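Local coordinates for protein aspartokinase 1, chloroplastic (Arabidopsis thaliana, PDB 2CDQ) that catalyses the ATP-dependent phosphorylation of L-aspartate to 4-phospho-L-aspartate, the first step of the pathway leading to lysine, threonine, methionine and isoleucine, at residues 247-252 / 302-307; 273-278 / 319-324. All coordinates share one frame; numbering follows the deposited sequence.

Contact 1: 247-252 / 302-307; sequences KEIQVW and GEIPVR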
loop_
_atom_site.group_PDB
_atom_site.type_symbol
_atom_site.label_atom_id
_atom_site.label_comp_id
_atom_site.label_asym_id
_atom_site.label_seq_id
_atom_site.Cartn_x
_atom_site.Cartn_y
_atom_site.Cartn_z
ATOM N N LYS A 247 -33.563 -18.391 -9.879
ATOM C CA LYS A 247 -33.737 -17.031 -10.409
ATOM C C LYS A 247 -32.964 -15.989 -9.601
ATOM O O LYS A 247 -32.329 -15.106 -10.179
ATOM C CB LYS A 247 -35.216 -16.629 -10.453
ATOM C CG LYS A 247 -36.190 -17.674 -11.008
ATOM C CD LYS A 247 -37.641 -17.188 -10.854
ATOM C CE LYS A 247 -37.975 -16.819 -9.395
ATOM N NZ LYS A 247 -39.111 -15.858 -9.278
ATOM N N GLU A 248 -33.041 -16.087 -8.270
ATOM C CA GLU A 248 -32.294 -15.196 -7.366
ATOM C C GLU A 248 -31.953 -15.824 -6.010
ATOM O O GLU A 248 -32.591 -16.785 -5.574
ATOM C CB GLU A 248 -33.015 -13.848 -7.168
ATOM C CG GLU A 248 -34.271 -13.890 -6.306
ATOM C CD GLU A 248 -34.811 -12.503 -5.965
ATOM O OE1 GLU A 248 -34.459 -11.516 -6.646
ATOM O OE2 GLU A 248 -35.600 -12.402 -5.006
ATOM N N ILE A 249 -30.932 -15.266 -5.362
ATOM C CA ILE A 249 -30.569 -15.624 -3.991
ATOM C C ILE A 249 -30.932 -14.454 -3.083
ATOM O O ILE A 249 -30.524 -13.322 -3.333
ATOM C CB ILE A 249 -29.064 -15.970 -3.865
ATOM C CG1 ILE A 249 -28.711 -17.143 -4.786
ATOM C CG2 ILE A 249 -28.697 -16.311 -2.420
ATOM C CD1 ILE A 249 -27.338 -17.044 -5.419
ATOM N N GLN A 250 -31.720 -14.734 -2.047
ATOM C CA GLN A 250 -32.213 -13.707 -1.135
ATOM C C GLN A 250 -31.504 -13.774 0.204
ATOM O O GLN A 250 -31.390 -14.842 0.796
ATOM C CB GLN A 250 -33.716 -13.872 -0.910
ATOM C CG GLN A 250 -34.590 -13.483 -2.096
ATOM C CD GLN A 250 -36.081 -13.619 -1.808
ATOM O OE1 GLN A 250 -36.495 -13.896 -0.672
ATOM N NE2 GLN A 250 -36.898 -13.423 -2.843
ATOM N N VAL A 251 -31.028 -12.629 0.678
ATOM C CA VAL A 251 -30.417 -12.530 2.003
ATOM C C VAL A 251 -31.286 -11.616 2.862
ATOM O O VAL A 251 -31.533 -10.463 2.502
ATOM C CB VAL A 251 -28.951 -12.021 1.918
ATOM C CG1 VAL A 251 -28.439 -11.545 3.268
ATOM C CG2 VAL A 251 -28.043 -13.110 1.367
ATOM N N TRP A 252 -31.759 -12.139 3.988
ATOM C CA TRP A 252 -32.689 -11.398 4.840
ATOM C C TRP A 252 -32.032 -10.622 5.992
ATOM O O TRP A 252 -31.111 -11.111 6.653
ATOM C CB TRP A 252 -33.798 -12.325 5.341
ATOM C CG TRP A 252 -34.742 -12.735 4.238
ATOM C CD1 TRP A 252 -34.588 -13.779 3.368
ATOM C CD2 TRP A 252 -35.973 -12.095 3.880
ATOM N NE1 TRP A 252 -35.647 -13.827 2.494
ATOM C CE2 TRP A 252 -36.510 -12.805 2.786
ATOM C CE3 TRP A 252 -36.673 -10.991 4.378
ATOM C CZ2 TRP A 252 -37.716 -12.445 2.182
ATOM C CZ3 TRP A 252 -37.872 -10.636 3.775
ATOM C CH2 TRP A 252 -38.381 -11.360 2.690
ATOM N N GLY A 302 -22.239 -18.070 -11.493
ATOM C CA GLY A 302 -23.530 -18.652 -11.856
ATOM C C GLY A 302 -24.475 -17.643 -12.490
ATOM O O GLY A 302 -25.534 -18.018 -13.001
ATOM N N GLU A 303 -24.085 -16.366 -12.450
ATOM C CA GLU A 303 -24.874 -15.245 -12.987
ATOM C C GLU A 303 -26.299 -15.185 -12.435
ATOM O O GLU A 303 -27.280 -15.206 -13.184
ATOM C CB GLU A 303 -24.858 -15.232 -14.518
ATOM C CG GLU A 303 -23.510 -14.842 -15.092
ATOM C CD GLU A 303 -23.588 -14.481 -16.554
ATOM O OE1 GLU A 303 -23.656 -13.270 -16.855
ATOM O OE2 GLU A 303 -23.596 -15.405 -17.400
ATOM N N ILE A 304 -26.384 -15.109 -11.109
ATOM C CA ILE A 304 -27.648 -15.063 -10.380
ATOM C C ILE A 304 -27.639 -13.835 -9.471
ATOM O O ILE A 304 -26.758 -13.709 -8.609
ATOM C CB ILE A 304 -27.824 -16.314 -9.490
ATOM C CG1 ILE A 304 -27.510 -17.592 -10.268
ATOM C CG2 ILE A 304 -29.222 -16.366 -8.893
ATOM C CD1 ILE A 304 -27.102 -18.743 -9.387
ATOM N N PRO A 305 -28.614 -12.922 -9.657
ATOM C CA PRO A 305 -28.708 -11.728 -8.809
ATOM C C PRO A 305 -28.922 -12.082 -7.339
ATOM O O PRO A 305 -29.617 -13.054 -7.031
ATOM C CB PRO A 305 -29.936 -10.990 -9.364
ATOM C CG PRO A 305 -30.708 -12.022 -10.127
ATOM C CD PRO A 305 -29.682 -12.963 -10.674
ATOM N N VAL A 306 -28.301 -11.312 -6.447
ATOM C CA VAL A 306 -28.503 -11.469 -5.004
ATOM C C VAL A 306 -29.382 -10.322 -4.509
ATOM O O VAL A 306 -29.178 -9.168 -4.893
ATOM C CB VAL A 306 -27.154 -11.552 -4.233
ATOM C CG1 VAL A 306 -27.357 -11.412 -2.732
ATOM C CG2 VAL A 306 -26.452 -12.868 -4.539
ATOM N N ARG A 307 -30.378 -10.652 -3.689
ATOM C CA ARG A 307 -31.291 -9.650 -3.139
ATOM C C ARG A 307 -31.217 -9.579 -1.616
ATOM O O ARG A 307 -31.251 -10.608 -0.932
ATOM C CB ARG A 307 -32.731 -9.921 -3.580
ATOM C CG ARG A 307 -33.695 -8.779 -3.266
ATOM C CD ARG A 307 -35.103 -9.107 -3.723
ATOM N NE ARG A 307 -35.182 -9.261 -5.173
ATOM C CZ ARG A 307 -35.433 -8.266 -6.017
ATOM N NH1 ARG A 307 -35.637 -7.031 -5.563
ATOM N NH2 ARG A 307 -35.477 -8.506 -7.319
#
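Ile249 pairs with Val306 and Gln250 with Arg307 as two parallel strands, laced by three backbone hydrogen bonds: Ile249 N to Pro305 O, Arg307 N to Ile249 O (2.7 Å) and Val251 N to Arg307 O. Beside this ladder runs a salt bridge. The Arg307 side chain bends at chi3 (-64°), which sets NE to give its hydrogen to Glu248 OE1 at 2.8 Å, almost in the guanidinium plane and on the syn lone pair of the oxygen, while NH2 adds a weak bond to that same oxygen. Carboxylate and guanidinium planes are turned 42° apart. The second carboxylate oxygen, Glu248 OE2, accepts Gln250 NE2 at 2.7 Å, so both oxygens are gripped and the rotation of the carboxylate is fixed; Arg307 NH1 is taken up by Pro317 O. On the face carrying Ile249 and Val306 the contact is apolar: Ile249 CB meets Val306 CG2 at 4.1 Å, and Ile249 CD1 reaches Ile304 CG2 at 4.0 Å, the two isoleucines crossing at about a right angle. Pro305 CD packs on Lys247 O (3.4 Å). This is core sheet of the amino acid kinase domain: strand 248-253 also pairs with strand 29-33, helix 232-244 packs on Ile249 and Val251, and strand 319-322 flanks strand 306-310 antiparallel, while Glu303 ends helix 293-302 in a Schellman motif.

Contact 2: 273-278 / 319-324; sequences PYLTFD and TIITKT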
loop_
_atom_site.group_PDB
_atom_site.type_symbol
_atom_site.label_atom_id
_atom_site.label_comp_id
_atom_site.label_asym_id
_atom_site.label_seq_id
_atom_site.Cartn_x
_atom_site.Cartn_y
_atom_site.Cartn_z
ATOM N N PRO A 273 -31.158 1.138 -3.589
ATOM C CA PRO A 273 -31.982 0.211 -4.385
ATOM C C PRO A 273 -31.196 -0.765 -5.260
ATOM O O PRO A 273 -31.555 -1.940 -5.333
ATOM C CB PRO A 273 -32.837 1.145 -5.258
ATOM C CG PRO A 273 -32.168 2.476 -5.198
ATOM C CD PRO A 273 -31.526 2.542 -3.853
ATOM N N TYR A 274 -30.136 -0.285 -5.909
ATOM C CA TYR A 274 -29.369 -1.115 -6.836
ATOM C C TYR A 274 -27.879 -1.090 -6.531
ATOM O O TYR A 274 -27.314 -0.039 -6.207
ATOM C CB TYR A 274 -29.607 -0.680 -8.285
ATOM C CG TYR A 274 -31.067 -0.543 -8.652
ATOM C CD1 TYR A 274 -31.671 0.714 -8.717
ATOM C CD2 TYR A 274 -31.848 -1.672 -8.922
ATOM C CE1 TYR A 274 -33.010 0.846 -9.042
ATOM C CE2 TYR A 274 -33.191 -1.548 -9.252
ATOM C CZ TYR A 274 -33.764 -0.289 -9.309
ATOM O OH TYR A 274 -35.093 -0.163 -9.639
ATOM N N LEU A 275 -27.253 -2.256 -6.653
ATOM C CA LEU A 275 -25.839 -2.399 -6.373
ATOM C C LEU A 275 -25.176 -3.321 -7.389
ATOM O O LEU A 275 -25.821 -4.186 -7.987
ATOM C CB LEU A 275 -25.659 -2.956 -4.964
ATOM C CG LEU A 275 -24.601 -2.364 -4.030
ATOM C CD1 LEU A 275 -24.832 -0.879 -3.784
ATOM C CD2 LEU A 275 -24.627 -3.123 -2.718
ATOM N N THR A 276 -23.880 -3.122 -7.580
ATOM C CA THR A 276 -23.082 -3.948 -8.474
ATOM C C THR A 276 -22.318 -4.969 -7.635
ATOM O O THR A 276 -21.928 -4.670 -6.505
ATOM C CB THR A 276 -22.115 -3.052 -9.283
ATOM O OG1 THR A 276 -22.872 -2.256 -10.203
ATOM C CG2 THR A 276 -21.096 -3.857 -10.055
ATOM N N PHE A 277 -22.111 -6.171 -8.169
ATOM C CA PHE A 277 -21.297 -7.180 -7.479
ATOM C C PHE A 277 -19.930 -6.648 -7.037
ATOM O O PHE A 277 -19.400 -7.075 -6.005
ATOM C CB PHE A 277 -21.112 -8.427 -8.343
ATOM C CG PHE A 277 -22.241 -9.407 -8.248
ATOM C CD1 PHE A 277 -23.104 -9.592 -9.320
ATOM C CD2 PHE A 277 -22.438 -10.155 -7.090
ATOM C CE1 PHE A 277 -24.155 -10.505 -9.242
ATOM C CE2 PHE A 277 -23.483 -11.069 -6.997
ATOM C CZ PHE A 277 -24.345 -11.246 -8.076
ATOM N N ASP A 278 -19.367 -5.730 -7.827
ATOM C CA ASP A 278 -18.112 -5.051 -7.489
ATOM C C ASP A 278 -18.311 -4.053 -6.364
ATOM O O ASP A 278 -17.485 -3.953 -5.461
ATOM C CB ASP A 278 -17.518 -4.333 -8.708
ATOM C CG ASP A 278 -16.798 -5.285 -9.657
ATOM O OD1 ASP A 278 -16.821 -5.030 -10.883
ATOM O OD2 ASP A 278 -16.213 -6.288 -9.182
ATOM N N THR A 319 -32.595 -4.301 -1.962
ATOM C CA THR A 319 -31.394 -4.032 -2.747
ATOM C C THR A 319 -31.082 -5.238 -3.627
ATOM O O THR A 319 -30.824 -6.329 -3.112
ATOM C CB THR A 319 -30.189 -3.711 -1.827
ATOM O OG1 THR A 319 -30.414 -2.464 -1.165
ATOM C CG2 THR A 319 -28.903 -3.604 -2.621
ATOM N N ILE A 320 -31.125 -5.043 -4.946
ATOM C CA ILE A 320 -30.745 -6.100 -5.889
ATOM C C ILE A 320 -29.297 -5.894 -6.298
ATOM O O ILE A 320 -28.931 -4.830 -6.807
ATOM C CB ILE A 320 -31.632 -6.166 -7.180
ATOM C CG1 ILE A 320 -33.107 -5.918 -6.872
ATOM C CG2 ILE A 320 -31.518 -7.524 -7.855
ATOM C CD1 ILE A 320 -33.632 -4.577 -7.347
ATOM N N ILE A 321 -28.474 -6.912 -6.063
ATOM C CA ILE A 321 -27.090 -6.891 -6.513
ATOM C C ILE A 321 -26.973 -7.642 -7.841
ATOM O O ILE A 321 -27.277 -8.838 -7.923
ATOM C CB ILE A 321 -26.130 -7.481 -5.468
ATOM C CG1 ILE A 321 -26.396 -6.865 -4.090
ATOM C CG2 ILE A 321 -24.684 -7.256 -5.904
ATOM C CD1 ILE A 321 -25.866 -7.692 -2.921
ATOM N N THR A 322 -26.547 -6.919 -8.877
ATOM C CA THR A 322 -26.419 -7.465 -10.232
ATOM C C THR A 322 -25.031 -7.183 -10.809
ATOM O O THR A 322 -24.255 -6.412 -10.229
ATOM C CB THR A 322 -27.511 -6.905 -11.191
ATOM O OG1 THR A 322 -27.552 -5.476 -11.103
ATOM C CG2 THR A 322 -28.896 -7.468 -10.851
ATOM N N LYS A 323 -24.727 -7.825 -11.939
ATOM C CA LYS A 323 -23.464 -7.632 -12.666
ATOM C C LYS A 323 -23.232 -6.151 -12.983
ATOM O O LYS A 323 -22.171 -5.599 -12.676
ATOM C CB LYS A 323 -23.480 -8.455 -13.963
ATOM C CG LYS A 323 -22.155 -8.530 -14.728
ATOM C CD LYS A 323 -21.335 -9.763 -14.325
ATOM C CE LYS A 323 -20.715 -10.471 -15.546
ATOM N NZ LYS A 323 -19.677 -9.664 -16.258
ATOM N N THR A 324 -24.243 -5.521 -13.582
ATOM C CA THR A 324 -24.187 -4.114 -13.975
ATOM C C THR A 324 -25.493 -3.397 -13.615
ATOM O O THR A 324 -26.515 -4.043 -13.352
ATOM C CB THR A 324 -23.916 -3.961 -15.495
ATOM O OG1 THR A 324 -24.754 -4.863 -16.228
ATOM C CG2 THR A 324 -22.456 -4.257 -15.821
HETATM O O HOH W 1 -19.584 -6.433 -10.742
#
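Leu275 bonds to strand 319-322 through both its backbone N and its O: N to Ile320 O at 3.1 Å, and O from Thr322 N at 3.0 Å. The pair forms a short parallel beta ladder at one end of the amino acid kinase sheet, with the strand axes 27° apart. Ile320 N to Pro273 O precedes these bonds, and Phe277 N to Thr322 O (3.0 Å) follows them, carrying the ladder into the first residue of helix 277-287. Beyond the ladder, Thr322 OG1 donates to Thr324 O, and a water weakly links Asp278 N with Lys323 O. Thr319 OG1 is bonded to Val272 O and Val258 N. On the face of Tyr274 and Ile320 the two side chains lie side by side, pointing the same way, and Ile320 CD1 touches Tyr274 CE2 at 3.6 Å. The other face is buried. There Leu275 CB touches both Thr319 CG2 and Ile321 CG1, 4.1 Å from each, and helix 277-287 packs on Leu275 and Ile321 through Ala280. Phe277, which also touches helix 293-302, crosses Ile321 at about a right angle. Ile321 CG2, anti to its backbone N, lies over one face of the Phe277 ring in a CH-pi contact, 4.1 Å from the ring centroid and 19° off the normal.

How the contacts relate
From the N terminus the chain passes 247-252, then 273-278, and returns through 302-307 before 319-324. The segments therefore alternate, and the two contacts cross rather than nest. Contact 1 closes a loop over 49 residues that contains segment 273-278 with helix 277-287 and nearly all of helix 293-302; contact 2 closes one over 40 residues that contains 302-307. Their centres lie about 10 Å apart, and both reach one sheet, where strands 306-310 and 319-322 run antiparallel as neighbours, with a probable hydrogen bond from Ile321 N to Val306 O (2.6 Å). Strand 274-276 is thereby tied, through 319-322 and 306-310, to 248-253 and strand 29-33.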